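Local coordinates for protein tryptophan halogenase (Shewanella frigidimarina, PDB 2PYX) that probably acts as a flavin-dependent monooxygenase of the tryptophan halogenase family, binding FAD and perhaps halogenating a tryptophan-like substrate, at residues A[85-89]-A[511-515]; A[67-71]-A[161-165]. One frame throughout, in Å; residues are numbered along the deposited sequence. Where two conformers were deposited one is given.

Both contacts lie on the same side of the chain's centre, their own centres about 14 Å apart and their nearest atoms about 7 Å apart without touching. Along the chain the segments alternate: 67-71, 85-89, 161-165, 511-515. Helix 65-73, which carries the first, is followed by helix 77-83 and then by strand 87-95, the start of which enters contact 1; strand 169-172, antiparallel to 87-95, follows the loop used in contact 2. Phe80 of helix 77-83 touches Ala86 of contact 1 and Leu70 of contact 2. Contact 1 is buried and brings the C-terminal helix 511-520 to the large mixed sheet, whereas contact 2 closes a surface loop over a helix near the predicted FAD site.

Contact 1: A[85-89]-A[511-515]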
loop_
_atom_site.group_PDB
_atom_site.type_symbol
_atom_site.label_atom_id
_atom_site.label_comp_id
_atom_site.label_asym_id
_atom_site.label_seq_id
_atom_site.Cartn_x
_atom_site.Cartn_y
_atom_site.Cartn_z
ATOM N N ASP A 85 -14.203 -9.891 3.333
ATOM C CA ASP A 85 -15.029 -8.967 2.557
ATOM C C ASP A 85 -14.196 -8.300 1.468
ATOM O O ASP A 85 -14.220 -7.093 1.308
ATOM C CB ASP A 85 -15.674 -7.921 3.483
ATOM C CG ASP A 85 -16.869 -7.210 2.848
ATOM O OD1 ASP A 85 -17.354 -7.656 1.791
ATOM O OD2 ASP A 85 -17.331 -6.208 3.429
ATOM N N ALA A 86 -13.469 -9.101 0.718
ATOM C CA ALA A 86 -12.515 -8.558 -0.247
ATOM C C ALA A 86 -13.083 -8.435 -1.663
ATOM O O ALA A 86 -13.998 -9.165 -2.060
ATOM C CB ALA A 86 -11.284 -9.417 -0.287
ATOM N N SER A 87 -12.547 -7.463 -2.396
ATOM C CA SER A 87 -12.753 -7.350 -3.834
ATOM C C SER A 87 -11.384 -7.127 -4.489
ATOM O O SER A 87 -10.364 -6.905 -3.806
ATOM C CB SER A 87 -13.720 -6.209 -4.176
ATOM O OG SER A 87 -14.079 -6.228 -5.549
ATOM N N PHE A 88 -11.336 -7.194 -5.824
ATOM C CA PHE A 88 -10.094 -7.048 -6.575
ATOM C C PHE A 88 -9.815 -5.604 -6.851
ATOM O O PHE A 88 -10.691 -4.889 -7.312
ATOM C CB PHE A 88 -10.181 -7.814 -7.902
ATOM C CG PHE A 88 -10.559 -9.246 -7.717
ATOM C CD1 PHE A 88 -9.644 -10.161 -7.225
ATOM C CD2 PHE A 88 -11.841 -9.664 -7.978
ATOM C CE1 PHE A 88 -10.029 -11.480 -7.029
ATOM C CE2 PHE A 88 -12.224 -10.974 -7.764
ATOM C CZ PHE A 88 -11.320 -11.869 -7.293
ATOM N N LYS A 89 -8.563 -5.201 -6.630
ATOM C CA LYS A 89 -8.111 -3.832 -6.903
ATOM C C LYS A 89 -7.061 -3.881 -8.014
ATOM O O LYS A 89 -6.064 -4.575 -7.880
ATOM C CB LYS A 89 -7.489 -3.242 -5.640
ATOM C CG LYS A 89 -6.815 -1.900 -5.831
ATOM C CD LYS A 89 -6.098 -1.446 -4.577
ATOM C CE LYS A 89 -5.271 -0.222 -4.855
ATOM N NZ LYS A 89 -4.379 0.038 -3.685
ATOM N N ASN A 511 -16.746 -7.316 -11.726
ATOM C CA ASN A 511 -16.329 -7.705 -10.410
ATOM C C ASN A 511 -17.405 -8.439 -9.651
ATOM O O ASN A 511 -17.118 -9.472 -9.083
ATOM C CB ASN A 511 -15.876 -6.491 -9.622
ATOM C CG ASN A 511 -14.641 -5.866 -10.222
ATOM O OD1 ASN A 511 -13.609 -6.530 -10.346
ATOM N ND2 ASN A 511 -14.741 -4.604 -10.599
ATOM N N ARG A 512 -18.632 -7.919 -9.648
ATOM C CA ARG A 512 -19.701 -8.567 -8.891
ATOM C C ARG A 512 -20.036 -9.944 -9.481
ATOM O O ARG A 512 -20.195 -10.900 -8.729
ATOM C CB ARG A 512 -20.966 -7.705 -8.767
ATOM C CG ARG A 512 -21.866 -8.272 -7.659
ATOM C CD ARG A 512 -22.981 -7.358 -7.251
ATOM N NE ARG A 512 -22.588 -6.122 -6.574
ATOM C CZ ARG A 512 -22.257 -6.008 -5.289
ATOM N NH1 ARG A 512 -22.117 -7.067 -4.503
ATOM N NH2 ARG A 512 -21.984 -4.807 -4.799
ATOM N N GLU A 513 -20.126 -10.058 -10.798
ATOM C CA GLU A 513 -20.444 -11.377 -11.368
ATOM C C GLU A 513 -19.375 -12.423 -11.005
ATOM O O GLU A 513 -19.710 -13.567 -10.689
ATOM C CB GLU A 513 -20.801 -11.288 -12.863
ATOM C CG GLU A 513 -19.809 -11.686 -13.893
ATOM C CD GLU A 513 -20.281 -11.313 -15.297
ATOM O OE1 GLU A 513 -21.331 -11.848 -15.763
ATOM O OE2 GLU A 513 -19.601 -10.499 -15.955
ATOM N N LEU A 514 -18.103 -12.003 -10.957
ATOM C CA LEU A 514 -17.012 -12.887 -10.576
ATOM C C LEU A 514 -17.085 -13.246 -9.089
ATOM O O LEU A 514 -17.017 -14.422 -8.727
ATOM C CB LEU A 514 -15.647 -12.262 -10.940
ATOM C CG LEU A 514 -14.437 -13.065 -10.503
ATOM C CD1 LEU A 514 -14.513 -14.516 -11.059
ATOM C CD2 LEU A 514 -13.111 -12.397 -10.900
ATOM N N LEU A 515 -17.230 -12.237 -8.235
ATOM C CA LEU A 515 -17.289 -12.457 -6.810
ATOM C C LEU A 515 -18.476 -13.341 -6.436
ATOM O O LEU A 515 -18.363 -14.160 -5.529
ATOM C CB LEU A 515 -17.303 -11.120 -6.072
ATOM C CG LEU A 515 -15.978 -10.354 -6.139
ATOM C CD1 LEU A 515 -16.183 -8.932 -5.613
ATOM C CD2 LEU A 515 -14.875 -11.043 -5.349
HETATM O O HOH W 1 -11.106 -5.342 -10.284
#
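This is a buried, mainly apolar strand-to-helix contact, in which the start of strand 87-95 in the large mixed sheet of this member of the tryptophan halogenase family is covered by the first turn of the C-terminal helix 511-520. The axes of the short segments 87-89 and 511-515 approach to 9.3 Å, their N-to-C directions 133° apart, so side chains rather than backbones fill the gap; the contact buries 251 Å². Phe88 is the main strand contributor. Its CB points toward the helix, and CE2 of Phe88 lies 3.6 Å from both CD2 of Leu514 and CD2 of Leu515, two leucines whose CA-to-CB bonds are also directed at the strand. Ile81 of helix 77-83 touches both Phe88 and Leu515, and Tyr168 packs edge-to-face with Phe88. Leu515 also reaches along the strand: its CD1 is 3.4 Å from Ser87 OG and its CD2 is 3.9 Å from Ala86 O. Lys89 points its CB away from the helix, and its NZ bonds to Thr62 O. Thus Phe88 and Lys89, neighbours on one strand, serve different surroundings, the first meeting the helix and the second belonging to the predicted active and substrate-binding site. No direct hydrogen bond joins the segments. Asn511, at the start of the helix, gives its ND2 to Ile270 O and Ser272 OG, while its OD1 comes near the edge of the Phe88 ring. That same oxygen is linked to the strand by a water, 2.8 Å from Asn511 OD1 and 3.0 Å from Phe88 O.

Contact 2: A[67-71]-A[161-165]; sequences RSTLS and QYHFQ
Residues 67-71 form helical backbone within helix 65-73, closed by a Ser71 N to Arg67 O hydrogen bond of 3.0 Å, and residues 161-165 pass beside it as irregular loop. Arg67 and Tyr162 set the register, their CA atoms 5.7 Å apart. Tyr162 takes a positive phi (73/-6), His163 and Phe164 (-156/157) are extended, and Gln165 has a helical psi (-39°). With chi1 m and chi2 -59°, the Tyr162 ring lies flat against the helix, its long axis steeply across the helix axis, one face over Arg67 O and Ser71 N. Its CD1 is 4.0 Å from Arg67 CB and its CD2 is 4.1 Å from Ser71 CB. Leu70 CB stands 3.7 Å from Tyr162 CZ and 3.3 Å from Tyr162 OH, a hydroxyl that is hydrogen-bonded to Ile75 O. A loop leading into strand 169-172 of the mixed sheet thus lays an aromatic ring on helix 65-73, beside Tyr170, which touches Arg67, Leu70 and Tyr162; Leu70 lies about 9 Å, side chain to side chain, from Thr17 of the predicted FAD site. Arg67 (chi1 m, chi2 t, chi3 m, chi4 94°) leaves the helix sideways and bends to the loop, where NH1 donates to Tyr162 O at 2.8 Å (N-H...O 131°) and ties loop to helix. Phe164, in the p rotamer with chi2 83°, sets its CE2 over one face of the guanidinium, 3.5 Å from Arg67 NH2.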
loop_
_atom_site.group_PDB
_atom_site.type_symbol
_atom_site.label_atom_id
_atom_site.label_comp_id
_atom_site.label_asym_id
_atom_site.label_seq_id
_atom_site.Cartn_x
_atom_site.Cartn_y
_atom_site.Cartn_z
ATOM N N ARG A 67 -0.867 -10.812 -3.002
ATOM C CA ARG A 67 -1.091 -12.176 -3.524
ATOM C C ARG A 67 0.026 -13.123 -3.088
ATOM O O ARG A 67 -0.234 -14.269 -2.647
ATOM C CB ARG A 67 -1.224 -12.171 -5.053
ATOM C CG ARG A 67 -2.400 -11.395 -5.619
ATOM C CD ARG A 67 -2.491 -11.471 -7.159
ATOM N NE ARG A 67 -1.342 -10.826 -7.769
ATOM C CZ ARG A 67 -0.226 -11.439 -8.151
ATOM N NH1 ARG A 67 -0.124 -12.750 -8.078
ATOM N NH2 ARG A 67 0.779 -10.727 -8.635
ATOM N N SER A 68 1.262 -12.622 -3.169
ATOM C CA SER A 68 2.431 -13.402 -2.770
ATOM C C SER A 68 2.487 -13.615 -1.264
ATOM O O SER A 68 2.752 -14.707 -0.818
ATOM C CB SER A 68 3.722 -12.769 -3.274
ATOM O OG SER A 68 4.835 -13.488 -2.791
ATOM N N THR A 69 2.225 -12.555 -0.499
ATOM C CA THR A 69 2.194 -12.687 0.956
ATOM C C THR A 69 1.192 -13.746 1.399
ATOM O O THR A 69 1.498 -14.604 2.235
ATOM C CB THR A 69 1.875 -11.322 1.556
ATOM O OG1 THR A 69 2.940 -10.448 1.264
ATOM C CG2 THR A 69 1.712 -11.367 3.038
ATOM N N LEU A 70 -0.019 -13.672 0.859
ATOM C CA LEU A 70 -1.064 -14.650 1.228
ATOM C C LEU A 70 -0.636 -16.075 0.857
ATOM O O LEU A 70 -0.769 -17.025 1.623
ATOM C CB LEU A 70 -2.369 -14.298 0.510
ATOM C CG LEU A 70 -3.112 -13.074 1.045
ATOM C CD1 LEU A 70 -4.226 -12.701 0.071
ATOM C CD2 LEU A 70 -3.648 -13.281 2.453
ATOM N N SER A 71 -0.115 -16.219 -0.340
ATOM C CA SER A 71 0.318 -17.528 -0.787
ATOM C C SER A 71 1.456 -18.104 0.085
ATOM O O SER A 71 1.418 -19.274 0.512
ATOM C CB SER A 71 0.819 -17.407 -2.221
ATOM O OG SER A 71 1.235 -18.678 -2.714
ATOM N N GLN A 161 -6.104 -19.770 -8.259
ATOM C CA GLN A 161 -5.865 -18.876 -7.114
ATOM C C GLN A 161 -4.573 -18.117 -7.303
ATOM O O GLN A 161 -3.523 -18.706 -7.614
ATOM C CB GLN A 161 -5.787 -19.675 -5.826
ATOM C CG GLN A 161 -7.104 -20.235 -5.424
ATOM C CD GLN A 161 -7.057 -20.983 -4.115
ATOM O OE1 GLN A 161 -6.326 -20.619 -3.192
ATOM N NE2 GLN A 161 -7.873 -22.048 -4.024
ATOM N N TYR A 162 -4.674 -16.805 -7.111
ATOM C CA TYR A 162 -3.536 -15.870 -7.094
ATOM C C TYR A 162 -2.929 -15.612 -8.490
ATOM O O TYR A 162 -2.032 -14.787 -8.645
ATOM C CB TYR A 162 -2.484 -16.267 -6.061
ATOM C CG TYR A 162 -3.024 -16.334 -4.660
ATOM C CD1 TYR A 162 -3.599 -15.228 -4.056
ATOM C CD2 TYR A 162 -2.965 -17.525 -3.912
ATOM C CE1 TYR A 162 -4.065 -15.280 -2.759
ATOM C CE2 TYR A 162 -3.458 -17.594 -2.631
ATOM C CZ TYR A 162 -4.029 -16.467 -2.056
ATOM O OH TYR A 162 -4.530 -16.487 -0.786
ATOM N N HIS A 163 -3.399 -16.330 -9.503
ATOM C CA HIS A 163 -3.035 -16.039 -10.881
ATOM C C HIS A 163 -3.949 -15.001 -11.475
ATOM O O HIS A 163 -4.992 -14.676 -10.900
ATOM C CB HIS A 163 -3.014 -17.317 -11.732
ATOM C CG HIS A 163 -1.868 -18.209 -11.404
ATOM N ND1 HIS A 163 -0.814 -18.396 -12.270
ATOM C CD2 HIS A 163 -1.570 -18.908 -10.284
ATOM C CE1 HIS A 163 0.069 -19.204 -11.708
ATOM N NE2 HIS A 163 -0.361 -19.524 -10.501
ATOM N N PHE A 164 -3.572 -14.489 -12.632
ATOM C CA PHE A 164 -4.257 -13.348 -13.175
ATOM C C PHE A 164 -4.144 -13.234 -14.668
ATOM O O PHE A 164 -3.210 -13.775 -15.261
ATOM C CB PHE A 164 -3.756 -12.050 -12.489
ATOM C CG PHE A 164 -2.291 -11.780 -12.640
ATOM C CD1 PHE A 164 -1.795 -11.175 -13.789
ATOM C CD2 PHE A 164 -1.392 -12.126 -11.642
ATOM C CE1 PHE A 164 -0.437 -10.911 -13.936
ATOM C CE2 PHE A 164 -0.027 -11.865 -11.797
ATOM C CZ PHE A 164 0.440 -11.249 -12.932
ATOM N N GLN A 165 -5.110 -12.514 -15.241
ATOM C CA GLN A 165 -5.017 -12.010 -16.595
ATOM C C GLN A 165 -4.390 -10.625 -16.618
ATOM O O GLN A 165 -3.567 -10.327 -17.469
ATOM C CB GLN A 165 -6.378 -12.098 -17.261
ATOM C CG GLN A 165 -6.701 -13.579 -17.541
ATOM C CD GLN A 165 -8.142 -13.827 -17.873
ATOM O OE1 GLN A 165 -8.524 -13.877 -19.042
ATOM N NE2 GLN A 165 -8.960 -13.982 -16.858
#